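Local coordinates for catabolite control protein A (Lactococcus lactis, PDB 2O20) that probably acts as a global transcription regulator of the LacI family, repressing or activating genes in carbon catabolite control, at residues Val265-Ile271 with Arg328-Lys332; Ser171-Leu175 with Thr241-Val245; Ala232-Leu236 with Ala257-Val263; Asn222-Gly228 with His247-Gly253; Thr76-Ala80 with Ala275-Ile279. The protein carries 1 engineered substitution. Where two conformers were deposited one is given. Residues are numbered along the deposited sequence.

Contact 1: residues Val265-Ile271 with Arg328-Lys332; sequences VPEDFEI and RRSTK
Two close CA pairs set the register: P266 with S330 (5.1 Å) and E270 with T331 (4.9 Å). The segment 265-271 runs through a cis peptide before P266 and a turn at E267-D268, then becomes extended at E270-I271; 328-332 has no regular structure. Main-chain recognition centres on I271, whose N donates to S330 O (2.9 Å) while its O accepts from S330 OG (2.8 Å). S330, in the p rotamer, keeps OG close to its backbone, so OG and O both engage the main chain of I271. In this Rossmann-like subdomain, strand 270-272 is an edge of the parallel sheet, and the C-terminal tail docks along it. E270 (chi1 m, chi2 t) accepts K332 N at OE1 (2.8 Å) and forms a salt bridge from OE2 to K332 NZ (2.9 Å); OE2 also binds S178 and N180. The long lysine folds back so that NZ donates to P266 O (2.9 Å) and, weakly, to E267 O (3.2 Å). P266 packs against the tail's backbone, CB 3.5 Å from T331 C, and V265 CG1 lies 3.9 Å from S330 CA. A water bridges V265 O and R329 O, 3.0 Å from each.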
# COMPACT_ATOMS: atom_id res chain seq x y z
N VAL D 265 -18.57 -17.31 -5.01
CA VAL D 265 -17.16 -17.45 -5.39
C VAL D 265 -16.56 -18.54 -4.48
O VAL D 265 -16.62 -18.42 -3.26
CB VAL D 265 -16.41 -16.06 -5.20
CG1 VAL D 265 -14.89 -16.17 -5.40
CG2 VAL D 265 -16.96 -14.98 -6.13
N PRO D 266 -15.90 -19.57 -5.06
CA PRO D 266 -15.60 -19.81 -6.47
C PRO D 266 -16.60 -20.67 -7.25
O PRO D 266 -16.33 -21.04 -8.39
CB PRO D 266 -14.26 -20.56 -6.39
CG PRO D 266 -14.41 -21.38 -5.18
CD PRO D 266 -15.20 -20.53 -4.19
N GLU D 267 -17.75 -20.98 -6.64
CA GLU D 267 -18.69 -21.94 -7.25
C GLU D 267 -19.22 -21.50 -8.61
O GLU D 267 -19.27 -22.32 -9.55
CB GLU D 267 -19.86 -22.20 -6.30
CG GLU D 267 -19.47 -23.00 -5.03
CD GLU D 267 -18.84 -22.19 -3.86
OE1 GLU D 267 -18.76 -20.91 -3.89
OE2 GLU D 267 -18.39 -22.87 -2.90
N ASP D 268 -19.62 -20.23 -8.71
CA ASP D 268 -20.19 -19.64 -9.93
C ASP D 268 -19.29 -18.64 -10.64
O ASP D 268 -19.52 -18.30 -11.81
CB ASP D 268 -21.54 -18.98 -9.61
CG ASP D 268 -22.59 -19.99 -9.19
OD1 ASP D 268 -22.48 -21.19 -9.55
OD2 ASP D 268 -23.56 -19.60 -8.52
N PHE D 269 -18.28 -18.12 -9.94
CA PHE D 269 -17.34 -17.17 -10.53
C PHE D 269 -15.96 -17.31 -9.88
O PHE D 269 -15.86 -17.34 -8.66
CB PHE D 269 -17.82 -15.71 -10.46
CG PHE D 269 -17.16 -14.82 -11.50
CD1 PHE D 269 -17.78 -14.60 -12.73
CD2 PHE D 269 -15.93 -14.28 -11.28
CE1 PHE D 269 -17.15 -13.84 -13.71
CE2 PHE D 269 -15.27 -13.55 -12.26
CZ PHE D 269 -15.90 -13.31 -13.47
N GLU D 270 -14.93 -17.40 -10.72
CA GLU D 270 -13.55 -17.61 -10.26
C GLU D 270 -12.65 -16.48 -10.77
O GLU D 270 -12.87 -15.96 -11.85
CB GLU D 270 -13.00 -18.92 -10.78
CG GLU D 270 -13.75 -20.19 -10.36
CD GLU D 270 -13.03 -21.45 -10.80
OE1 GLU D 270 -11.90 -21.70 -10.34
OE2 GLU D 270 -13.60 -22.19 -11.65
N ILE D 271 -11.68 -16.10 -9.95
CA ILE D 271 -10.78 -14.98 -10.25
C ILE D 271 -9.31 -15.39 -9.96
O ILE D 271 -9.00 -15.96 -8.93
CB ILE D 271 -11.11 -13.71 -9.42
CG1 ILE D 271 -12.55 -13.26 -9.68
CG2 ILE D 271 -10.14 -12.56 -9.77
CD1 ILE D 271 -13.04 -12.14 -8.75
N ARG D 328 -5.81 -20.13 -3.89
CA ARG D 328 -6.50 -19.72 -2.67
C ARG D 328 -8.02 -19.92 -2.89
O ARG D 328 -8.42 -20.80 -3.66
CB ARG D 328 -6.07 -18.30 -2.27
CG ARG D 328 -4.57 -18.16 -1.93
CD ARG D 328 -4.24 -16.79 -1.35
NE ARG D 328 -2.81 -16.60 -1.15
CZ ARG D 328 -2.08 -15.62 -1.68
NH1 ARG D 328 -2.63 -14.71 -2.49
NH2 ARG D 328 -0.78 -15.58 -1.42
N ARG D 329 -8.87 -19.16 -2.21
CA ARG D 329 -10.30 -19.47 -2.22
C ARG D 329 -11.13 -18.72 -3.28
O ARG D 329 -12.35 -18.85 -3.29
CB ARG D 329 -10.87 -19.29 -0.81
CG ARG D 329 -10.16 -20.24 0.18
CD ARG D 329 -10.90 -20.44 1.47
NE ARG D 329 -10.24 -21.42 2.36
CZ ARG D 329 -9.17 -21.19 3.13
NH1 ARG D 329 -8.53 -20.01 3.15
NH2 ARG D 329 -8.71 -22.17 3.91
N SER D 330 -10.49 -18.02 -4.23
CA SER D 330 -11.23 -17.45 -5.37
C SER D 330 -11.24 -18.32 -6.62
O SER D 330 -11.80 -17.90 -7.64
CB SER D 330 -10.77 -16.03 -5.72
OG SER D 330 -9.42 -16.02 -6.19
N THR D 331 -10.62 -19.52 -6.51
CA THR D 331 -10.66 -20.55 -7.54
C THR D 331 -11.08 -21.89 -6.90
O THR D 331 -10.96 -22.08 -5.68
CB THR D 331 -9.31 -20.70 -8.30
OG1 THR D 331 -8.23 -20.85 -7.38
CG2 THR D 331 -9.04 -19.45 -9.15
N LYS D 332 -11.59 -22.78 -7.74
CA LYS D 332 -12.08 -24.10 -7.30
C LYS D 332 -10.95 -25.06 -6.98
O LYS D 332 -11.16 -26.00 -6.18
CB LYS D 332 -12.93 -24.74 -8.40
CG LYS D 332 -14.27 -24.08 -8.61
CD LYS D 332 -14.99 -24.75 -9.79
CE LYS D 332 -16.33 -24.19 -10.05
NZ LYS D 332 -16.28 -22.80 -10.66
OXT LYS D 332 -9.85 -24.91 -7.52
O HOH W 1 -14.46 -18.80 -1.22

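Contact 2: residues Ser171-Leu175 with Thr241-Val245; sequences STKKL and TSAVV
Helix 164-177 lies along one face of the parallel sheet of the C-terminal subdomain. Its turn 171-175 runs nearly antiparallel to strand 242-245: the segment axes approach to 8.7 Å, and their N-to-C directions differ by 166°. S171 therefore stands over V244 (CA to CA 6.6 Å) and L175 over S242 (7.1 Å). Along the strand, S242 comes first, almost fully extended, with its CB directed at the helix; in the p rotamer its OG lies 3.8 Å from L175 CD1. A243 points its methyl to the other face of the sheet and meets the helix through its backbone alone, A243 C lying 4.0 Å from L175 CD1. V244, turned back toward the helix with chi1 t, straddles the turn: CG1 touches S171 CB at 3.7 Å, while CG2 reaches L175 CD1 at 3.6 Å and T172 OG1 at 4.0 Å. L175 (m,t) is long enough to bridge the gap, S171 small enough to let V244 in. S171 and T172 hydroxyls bind A167 O and A168 O one turn earlier, so burial costs them little. As the segments share no polar pair, the contact rests on van der Waals fit and exclusion of water; S242 OG finds no partner in the model.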
# COMPACT_ATOMS: atom_id res chain seq x y z
N SER D 171 -2.45 -19.33 -16.05
CA SER D 171 -3.65 -18.81 -15.40
C SER D 171 -4.93 -19.23 -16.16
O SER D 171 -5.93 -19.71 -15.55
CB SER D 171 -3.58 -17.26 -15.31
OG SER D 171 -2.53 -16.87 -14.48
N THR D 172 -4.92 -19.02 -17.47
CA THR D 172 -6.07 -19.37 -18.32
C THR D 172 -6.32 -20.89 -18.27
O THR D 172 -7.45 -21.32 -18.09
CB THR D 172 -5.86 -18.87 -19.76
OG1 THR D 172 -5.57 -17.46 -19.72
CG2 THR D 172 -7.09 -19.16 -20.65
N LYS D 173 -5.26 -21.70 -18.40
CA LYS D 173 -5.38 -23.16 -18.33
C LYS D 173 -5.95 -23.66 -17.00
O LYS D 173 -6.71 -24.61 -16.97
CB LYS D 173 -4.00 -23.81 -18.59
CG LYS D 173 -4.04 -25.27 -18.91
CD LYS D 173 -2.61 -25.79 -19.25
CE LYS D 173 -2.64 -27.20 -19.77
NZ LYS D 173 -1.29 -27.57 -20.26
N LYS D 174 -5.59 -23.02 -15.90
CA LYS D 174 -6.14 -23.37 -14.60
C LYS D 174 -7.67 -23.21 -14.57
O LYS D 174 -8.38 -24.03 -14.00
CB LYS D 174 -5.49 -22.49 -13.53
CG LYS D 174 -5.93 -22.80 -12.13
CD LYS D 174 -5.02 -22.16 -11.09
CE LYS D 174 -5.62 -22.24 -9.74
NZ LYS D 174 -5.60 -23.63 -9.22
N LEU D 175 -8.18 -22.15 -15.19
CA LEU D 175 -9.63 -21.91 -15.23
C LEU D 175 -10.30 -22.88 -16.23
O LEU D 175 -11.44 -23.32 -16.03
CB LEU D 175 -9.92 -20.46 -15.61
CG LEU D 175 -9.43 -19.41 -14.59
CD1 LEU D 175 -9.52 -18.00 -15.13
CD2 LEU D 175 -10.20 -19.54 -13.29
N THR D 241 -17.72 -16.65 -16.70
CA THR D 241 -17.78 -17.35 -15.40
C THR D 241 -16.47 -17.32 -14.64
O THR D 241 -16.39 -17.89 -13.55
CB THR D 241 -18.21 -18.82 -15.55
OG1 THR D 241 -17.26 -19.50 -16.40
CG2 THR D 241 -19.65 -18.90 -16.12
N SER D 242 -15.47 -16.65 -15.19
CA SER D 242 -14.18 -16.49 -14.55
C SER D 242 -13.40 -15.38 -15.25
O SER D 242 -13.78 -14.93 -16.34
CB SER D 242 -13.41 -17.79 -14.58
OG SER D 242 -13.20 -18.22 -15.93
N ALA D 243 -12.32 -14.95 -14.61
CA ALA D 243 -11.44 -13.95 -15.16
C ALA D 243 -10.00 -14.09 -14.67
O ALA D 243 -9.77 -14.39 -13.50
CB ALA D 243 -11.96 -12.59 -14.79
N VAL D 244 -9.08 -13.82 -15.59
CA VAL D 244 -7.65 -13.57 -15.29
C VAL D 244 -7.46 -12.06 -15.36
O VAL D 244 -7.93 -11.41 -16.30
CB VAL D 244 -6.72 -14.22 -16.31
CG1 VAL D 244 -5.23 -14.03 -15.87
CG2 VAL D 244 -7.12 -15.69 -16.50
N VAL D 245 -6.84 -11.50 -14.32
CA VAL D 245 -6.74 -10.06 -14.15
C VAL D 245 -5.26 -9.66 -13.94
O VAL D 245 -4.55 -10.26 -13.10
CB VAL D 245 -7.61 -9.60 -12.96
CG1 VAL D 245 -7.62 -8.08 -12.94
CG2 VAL D 245 -9.06 -10.19 -13.04

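Contact 3: residues Ala232-Leu236 with Ala257-Val263; sequences AERLL and AMMDKGV. With SO4 (sulfate ion), chain K.
Helices 225-237 and 248-260, successive connections of a Rossmann-like beta-alpha-beta fold, lie side by side on one face of the sheet and touch here through their C-terminal halves. Alanines let them close in: A232 and A257 have CA atoms 6.1 Å apart and methyls in contact (CB to CB 3.6 Å). The flexible M258, in the m,m,t rotamer, stretches its CE into the hollow between turns of the opposite helix, 3.8 Å from A232 O, 4.0 Å from A232 CB and 4.1 Å from L236 CG. L236 (m,t) is in turn the bump on the other side, its CD1 resting 4.0 Å from V263 CG2. V263 is brought there by a Schellman motif: G262 takes positive phi, easy for glycine, and V263 N bonds back to M258 O at 3.1 Å. At the solvent side K261 shields A232, CE 4.2 Å from A232 CB, and K261 NZ makes a salt bridge to E233 OE2 at 2.7 Å while donating to O2 of a sulfate, probably from the crystallisation liquor, at 2.9 Å.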
# COMPACT_ATOMS: atom_id res chain seq x y z
N ALA D 232 -17.64 -5.75 -12.97
CA ALA D 232 -18.32 -6.98 -12.55
C ALA D 232 -19.58 -7.27 -13.39
O ALA D 232 -19.69 -8.34 -13.98
CB ALA D 232 -18.64 -6.97 -11.07
N GLU D 233 -20.50 -6.30 -13.46
CA GLU D 233 -21.75 -6.56 -14.15
C GLU D 233 -21.54 -6.74 -15.67
O GLU D 233 -22.33 -7.47 -16.34
CB GLU D 233 -22.79 -5.49 -13.82
CG GLU D 233 -24.21 -5.91 -14.09
CD GLU D 233 -24.72 -7.00 -13.16
OE1 GLU D 233 -25.58 -7.80 -13.59
OE2 GLU D 233 -24.30 -7.07 -12.00
N ARG D 234 -20.47 -6.11 -16.20
CA ARG D 234 -20.14 -6.21 -17.63
C ARG D 234 -19.73 -7.64 -17.99
O ARG D 234 -20.09 -8.12 -19.03
CB ARG D 234 -19.03 -5.24 -18.02
CG ARG D 234 -19.33 -3.78 -17.71
CD ARG D 234 -20.55 -3.26 -18.47
NE ARG D 234 -21.33 -2.50 -17.51
CZ ARG D 234 -22.46 -2.88 -16.92
NH1 ARG D 234 -23.11 -3.99 -17.26
NH2 ARG D 234 -22.97 -2.07 -16.03
N LEU D 235 -18.98 -8.28 -17.10
CA LEU D 235 -18.58 -9.67 -17.27
C LEU D 235 -19.79 -10.61 -17.15
O LEU D 235 -19.97 -11.50 -17.96
CB LEU D 235 -17.49 -10.03 -16.26
CG LEU D 235 -16.03 -9.72 -16.71
CD1 LEU D 235 -15.76 -8.25 -16.78
CD2 LEU D 235 -15.01 -10.37 -15.82
N LEU D 236 -20.60 -10.40 -16.12
CA LEU D 236 -21.80 -11.22 -15.88
C LEU D 236 -22.75 -11.15 -17.07
O LEU D 236 -23.25 -12.22 -17.50
CB LEU D 236 -22.55 -10.85 -14.60
CG LEU D 236 -21.78 -11.09 -13.28
CD1 LEU D 236 -22.48 -10.54 -12.11
CD2 LEU D 236 -21.52 -12.59 -13.08
N ALA D 257 -16.89 -6.59 -5.81
CA ALA D 257 -18.20 -6.41 -6.47
C ALA D 257 -18.99 -7.71 -6.62
O ALA D 257 -20.21 -7.72 -6.39
CB ALA D 257 -18.00 -5.70 -7.79
N MET D 258 -18.33 -8.81 -7.00
CA MET D 258 -18.96 -10.13 -7.04
C MET D 258 -19.55 -10.48 -5.68
O MET D 258 -20.72 -10.86 -5.59
CB MET D 258 -17.99 -11.21 -7.51
CG MET D 258 -17.52 -11.05 -8.96
SD MET D 258 -18.93 -11.07 -10.10
CE MET D 258 -18.04 -10.86 -11.65
N MET D 259 -18.77 -10.30 -4.61
CA MET D 259 -19.27 -10.55 -3.26
C MET D 259 -20.44 -9.61 -2.83
O MET D 259 -21.40 -10.06 -2.21
CB MET D 259 -18.14 -10.52 -2.23
CG MET D 259 -16.98 -11.48 -2.46
SD MET D 259 -17.51 -13.24 -2.52
CE MET D 259 -18.13 -13.47 -0.89
N ASP D 260 -20.35 -8.33 -3.20
CA ASP D 260 -21.41 -7.34 -2.91
C ASP D 260 -22.77 -7.72 -3.55
O ASP D 260 -23.84 -7.50 -2.94
CB ASP D 260 -20.89 -5.97 -3.42
CG ASP D 260 -21.77 -4.78 -3.00
OD1 ASP D 260 -22.08 -3.94 -3.88
OD2 ASP D 260 -22.18 -4.74 -1.84
N LYS D 261 -22.70 -8.37 -4.70
CA LYS D 261 -23.86 -8.81 -5.51
C LYS D 261 -24.38 -10.23 -5.16
O LYS D 261 -25.39 -10.69 -5.76
CB LYS D 261 -23.44 -8.78 -6.98
CG LYS D 261 -23.17 -7.40 -7.54
CD LYS D 261 -22.44 -7.39 -8.91
CE LYS D 261 -22.36 -5.90 -9.34
NZ LYS D 261 -23.66 -5.46 -9.91
N GLY D 262 -23.70 -10.92 -4.23
CA GLY D 262 -24.09 -12.28 -3.82
C GLY D 262 -23.78 -13.38 -4.82
O GLY D 262 -24.40 -14.43 -4.80
N VAL D 263 -22.85 -13.13 -5.72
CA VAL D 263 -22.37 -14.12 -6.66
C VAL D 263 -21.51 -15.11 -5.88
O VAL D 263 -20.73 -14.70 -5.03
CB VAL D 263 -21.56 -13.44 -7.79
CG1 VAL D 263 -20.82 -14.47 -8.65
CG2 VAL D 263 -22.49 -12.58 -8.65
S SO4 K . -23.67 -2.08 -11.75
O1 SO4 K . -24.73 -2.91 -12.34
O2 SO4 K . -22.81 -2.81 -10.82
O3 SO4 K . -22.96 -1.56 -12.89
O4 SO4 K . -24.24 -0.99 -10.94

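Contact 4: residues Asn222-Gly228 with His247-Gly253; sequences NYSYEQG and HDTVAVG. With SO4 (sulfate ion), chain L.
Two glycines allow the helices to meet backbone against backbone: the CA atoms of G228 and V250 are only 4.2 Å apart. A CB on G228 would collide with V250 O, and one on G253 with Y225 O. Instead, CA-H...O contacts run both ways, from G228 CA to V250 O (3.4 Å) and G253 CA to Y225 O (3.5 Å). V250 fills the remaining gap, CG2 touching Y223 C at 3.4 Å. Y225, chi1 t, lays CE1 3.9 Å from V252 CG1; its OH binds S256. Polar groups tie the entry loop: T249 OG1 donates to Y223 O (3.0 Å), H247 ND1 to N222 O (3.3 Å). H247 NE2 donates weakly to O3 of a sulfate, probably from the crystallisation liquor (3.4 Å). The Y223 and H247 rings are slid apart, centroids 5.4 Å. S224 OG accepts Q227 N (3.1 Å) and Q227 OE1 accepts S224 N (3.0 Å), a capping box. Both helices follow parallel strands, 218-219 and 242-245, in the beta-alpha-beta order of this Rossmann-like subdomain.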
# COMPACT_ATOMS: atom_id res chain seq x y z
N ASN D 222 -7.65 -1.00 -17.73
CA ASN D 222 -8.08 -1.17 -16.34
C ASN D 222 -6.92 -1.21 -15.39
O ASN D 222 -6.07 -2.09 -15.51
CB ASN D 222 -8.89 -2.45 -16.22
CG ASN D 222 -10.18 -2.34 -16.95
OD1 ASN D 222 -11.03 -1.52 -16.58
ND2 ASN D 222 -10.33 -3.11 -18.03
N TYR D 223 -6.88 -0.24 -14.48
CA TYR D 223 -5.74 -0.04 -13.58
C TYR D 223 -6.08 0.06 -12.09
O TYR D 223 -5.22 -0.26 -11.26
CB TYR D 223 -4.96 1.21 -14.02
CG TYR D 223 -4.27 1.09 -15.38
CD1 TYR D 223 -3.06 0.42 -15.50
CD2 TYR D 223 -4.84 1.64 -16.53
CE1 TYR D 223 -2.43 0.29 -16.73
CE2 TYR D 223 -4.22 1.50 -17.76
CZ TYR D 223 -3.00 0.84 -17.86
OH TYR D 223 -2.35 0.70 -19.08
N SER D 224 -7.32 0.44 -11.76
CA SER D 224 -7.72 0.77 -10.41
C SER D 224 -8.76 -0.19 -9.79
O SER D 224 -9.48 -0.93 -10.49
CB SER D 224 -8.27 2.21 -10.39
OG SER D 224 -9.58 2.31 -10.91
N TYR D 225 -8.80 -0.18 -8.46
CA TYR D 225 -9.83 -0.88 -7.68
C TYR D 225 -11.26 -0.49 -8.12
O TYR D 225 -12.09 -1.37 -8.38
CB TYR D 225 -9.65 -0.53 -6.18
CG TYR D 225 -10.67 -1.12 -5.24
CD1 TYR D 225 -10.64 -2.47 -4.89
CD2 TYR D 225 -11.65 -0.31 -4.66
CE1 TYR D 225 -11.60 -3.00 -4.01
CE2 TYR D 225 -12.59 -0.84 -3.78
CZ TYR D 225 -12.55 -2.19 -3.47
OH TYR D 225 -13.51 -2.66 -2.60
N GLU D 226 -11.50 0.80 -8.31
CA GLU D 226 -12.84 1.27 -8.75
C GLU D 226 -13.19 0.78 -10.17
O GLU D 226 -14.33 0.44 -10.46
CB GLU D 226 -13.03 2.79 -8.67
CG GLU D 226 -13.36 3.33 -7.27
CD GLU D 226 -14.63 2.75 -6.64
OE1 GLU D 226 -15.61 2.43 -7.36
OE2 GLU D 226 -14.64 2.63 -5.40
N GLN D 227 -12.20 0.67 -11.04
CA GLN D 227 -12.45 0.14 -12.37
C GLN D 227 -12.84 -1.34 -12.30
O GLN D 227 -13.75 -1.78 -13.02
CB GLN D 227 -11.24 0.35 -13.28
CG GLN D 227 -11.08 1.78 -13.77
CD GLN D 227 -9.80 1.96 -14.59
OE1 GLN D 227 -8.70 1.66 -14.13
NE2 GLN D 227 -9.96 2.40 -15.83
N GLY D 228 -12.13 -2.09 -11.45
CA GLY D 228 -12.41 -3.53 -11.23
C GLY D 228 -13.84 -3.74 -10.76
O GLY D 228 -14.54 -4.59 -11.30
N HIS D 247 -3.74 -6.78 -12.94
CA HIS D 247 -3.36 -5.93 -11.79
C HIS D 247 -4.14 -6.31 -10.55
O HIS D 247 -5.33 -6.48 -10.59
CB HIS D 247 -3.57 -4.46 -12.11
CG HIS D 247 -2.74 -3.98 -13.24
ND1 HIS D 247 -3.28 -3.34 -14.34
CD2 HIS D 247 -1.42 -4.14 -13.50
CE1 HIS D 247 -2.32 -3.08 -15.20
NE2 HIS D 247 -1.18 -3.56 -14.73
N ASP D 248 -3.43 -6.45 -9.43
CA ASP D 248 -4.06 -6.87 -8.18
C ASP D 248 -5.18 -5.94 -7.71
O ASP D 248 -6.19 -6.41 -7.22
CB ASP D 248 -3.00 -6.95 -7.06
CG ASP D 248 -1.96 -8.05 -7.27
OD1 ASP D 248 -2.24 -9.13 -7.87
OD2 ASP D 248 -0.81 -7.79 -6.85
N THR D 249 -5.00 -4.62 -7.83
CA THR D 249 -6.01 -3.67 -7.38
C THR D 249 -7.33 -3.86 -8.14
O THR D 249 -8.39 -3.82 -7.56
CB THR D 249 -5.58 -2.22 -7.58
OG1 THR D 249 -5.00 -2.10 -8.89
CG2 THR D 249 -4.59 -1.78 -6.51
N VAL D 250 -7.21 -4.10 -9.44
CA VAL D 250 -8.37 -4.42 -10.29
C VAL D 250 -9.08 -5.73 -9.88
O VAL D 250 -10.30 -5.80 -9.81
CB VAL D 250 -7.96 -4.41 -11.77
CG1 VAL D 250 -9.17 -4.70 -12.65
CG2 VAL D 250 -7.28 -3.08 -12.15
N ALA D 251 -8.30 -6.78 -9.63
CA ALA D 251 -8.80 -8.09 -9.20
C ALA D 251 -9.54 -8.02 -7.90
O ALA D 251 -10.55 -8.68 -7.75
CB ALA D 251 -7.68 -9.09 -9.06
N VAL D 252 -8.98 -7.26 -6.95
CA VAL D 252 -9.59 -7.09 -5.65
C VAL D 252 -10.92 -6.33 -5.80
O VAL D 252 -11.89 -6.67 -5.11
CB VAL D 252 -8.65 -6.38 -4.64
CG1 VAL D 252 -9.35 -6.13 -3.32
CG2 VAL D 252 -7.39 -7.20 -4.38
N GLY D 253 -10.96 -5.33 -6.69
CA GLY D 253 -12.20 -4.65 -7.04
C GLY D 253 -13.27 -5.53 -7.65
O GLY D 253 -14.44 -5.46 -7.23
S SO4 L . 0.43 -2.67 -17.67
O1 SO4 L . 1.12 -2.14 -18.85
O2 SO4 L . -1.00 -2.79 -17.98
O3 SO4 L . 0.99 -3.97 -17.32
O4 SO4 L . 0.61 -1.72 -16.56
O HOH W 2 -6.01 -5.30 -14.85

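Contact 5: residues Thr76-Ala80 with Ala275-Ile279; sequences TYFAA and ANSPI
This contact joins the two subdomains of the periplasmic-binding-protein-like core: the first turn of helix 76-91, from the N-terminal one, abuts the loop 275-279 that follows strand 270-272 in the C-terminal one. CA atoms of Y77 and S277 lie 5.0 Å apart, those of T76 and P278 5.8 Å. T76, in the p rotamer, points its OG1 at the loop and accepts a weak hydrogen bond from I279 N (3.3 Å). P278 meets the turn through CD, 3.5 Å from T76 O and 4.2 Å from A80 CB, where the small alanine leaves room. Y77 (chi1 t) brings its ring edge to A275, CE1 to CB 3.7 Å. N276 adopts positive phi, helping to turn the loop. A water accepts from Y77 N (3.2 Å) and donates to S277 OG (2.8 Å), which also binds D248 at the start of helix 248-260. L294 of helix 294-309 touches Y77, A80 and S277, while T74 of the second subunit packs on T76 and A80, and T76 of the second subunit packs on I279.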
# COMPACT_ATOMS: atom_id res chain seq x y z
N THR D 76 0.86 -0.85 -3.62
CA THR D 76 1.76 -1.72 -2.88
C THR D 76 2.63 -2.56 -3.82
O THR D 76 3.68 -3.02 -3.40
CB THR D 76 1.06 -2.66 -1.87
OG1 THR D 76 0.14 -3.52 -2.54
CG2 THR D 76 0.37 -1.88 -0.80
N TYR D 77 2.16 -2.78 -5.05
CA TYR D 77 2.93 -3.42 -6.13
C TYR D 77 4.23 -2.63 -6.42
O TYR D 77 5.33 -3.19 -6.33
CB TYR D 77 2.06 -3.53 -7.41
CG TYR D 77 2.78 -4.02 -8.62
CD1 TYR D 77 2.88 -5.36 -8.88
CD2 TYR D 77 3.39 -3.14 -9.52
CE1 TYR D 77 3.57 -5.85 -10.00
CE2 TYR D 77 4.09 -3.61 -10.65
CZ TYR D 77 4.17 -4.97 -10.87
OH TYR D 77 4.85 -5.44 -11.95
N PHE D 78 4.10 -1.33 -6.72
CA PHE D 78 5.27 -0.49 -6.98
C PHE D 78 6.10 -0.23 -5.72
O PHE D 78 7.34 -0.25 -5.77
CB PHE D 78 4.87 0.82 -7.67
CG PHE D 78 4.30 0.63 -9.03
CD1 PHE D 78 5.08 0.09 -10.05
CD2 PHE D 78 3.00 1.02 -9.31
CE1 PHE D 78 4.56 -0.08 -11.32
CE2 PHE D 78 2.47 0.84 -10.58
CZ PHE D 78 3.26 0.27 -11.59
N ALA D 79 5.44 -0.05 -4.58
CA ALA D 79 6.16 0.12 -3.30
C ALA D 79 7.05 -1.10 -2.93
O ALA D 79 8.16 -0.94 -2.42
CB ALA D 79 5.19 0.46 -2.17
N ALA D 80 6.57 -2.32 -3.21
CA ALA D 80 7.35 -3.51 -2.91
C ALA D 80 8.59 -3.62 -3.77
O ALA D 80 9.67 -3.96 -3.28
CB ALA D 80 6.48 -4.75 -3.02
N ALA D 275 -0.20 -10.48 -9.61
CA ALA D 275 1.13 -10.33 -8.94
C ALA D 275 1.30 -10.73 -7.46
O ALA D 275 2.45 -10.93 -7.00
CB ALA D 275 1.65 -8.87 -9.12
N ASN D 276 0.20 -10.87 -6.73
CA ASN D 276 0.24 -11.16 -5.30
C ASN D 276 0.99 -10.08 -4.50
O ASN D 276 1.80 -10.40 -3.62
CB ASN D 276 0.91 -12.51 -5.05
CG ASN D 276 0.55 -13.09 -3.72
OD1 ASN D 276 -0.58 -12.96 -3.27
ND2 ASN D 276 1.52 -13.71 -3.06
N SER D 277 0.80 -8.82 -4.87
CA SER D 277 1.31 -7.69 -4.10
C SER D 277 0.76 -7.70 -2.66
O SER D 277 -0.21 -8.42 -2.37
CB SER D 277 0.96 -6.37 -4.83
OG SER D 277 -0.43 -6.11 -4.85
N PRO D 278 1.38 -6.90 -1.77
CA PRO D 278 0.95 -6.91 -0.37
C PRO D 278 -0.54 -6.77 -0.05
O PRO D 278 -1.01 -7.45 0.85
CB PRO D 278 1.82 -5.83 0.29
CG PRO D 278 3.05 -5.79 -0.58
CD PRO D 278 2.59 -6.07 -1.96
N ILE D 279 -1.30 -5.98 -0.82
CA ILE D 279 -2.75 -5.87 -0.54
C ILE D 279 -3.54 -7.18 -0.64
O ILE D 279 -4.60 -7.29 -0.01
CB ILE D 279 -3.48 -4.81 -1.42
CG1 ILE D 279 -3.28 -5.05 -2.93
CG2 ILE D 279 -3.10 -3.44 -0.96
CD1 ILE D 279 -4.38 -4.40 -3.82
O HOH W 3 -0.91 -3.44 -5.63

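From the N terminus, contact 5 opens first, at 76-80, and closes only at 275-279, drawing the two subdomains together; contacts 2, 3 and 4 are nested inside its loop. Contact 2 opens at 171-175 and closes on strand 242-245. Before it closes, contacts 4 and 3 have opened on helix 225-237, so both cross it; they also cross each other, closing in turn on helix 248-260. One side of strand 242-245 thus meets helix 164-177, the other the helix pair. Contact 1 opens at 265-271, after those three have closed, and ends at the C terminus, crossing contact 5. D248 joins contact 4 to contact 5, and E270 of contact 1 bonds through its backbone to T241 and A243 of contact 2.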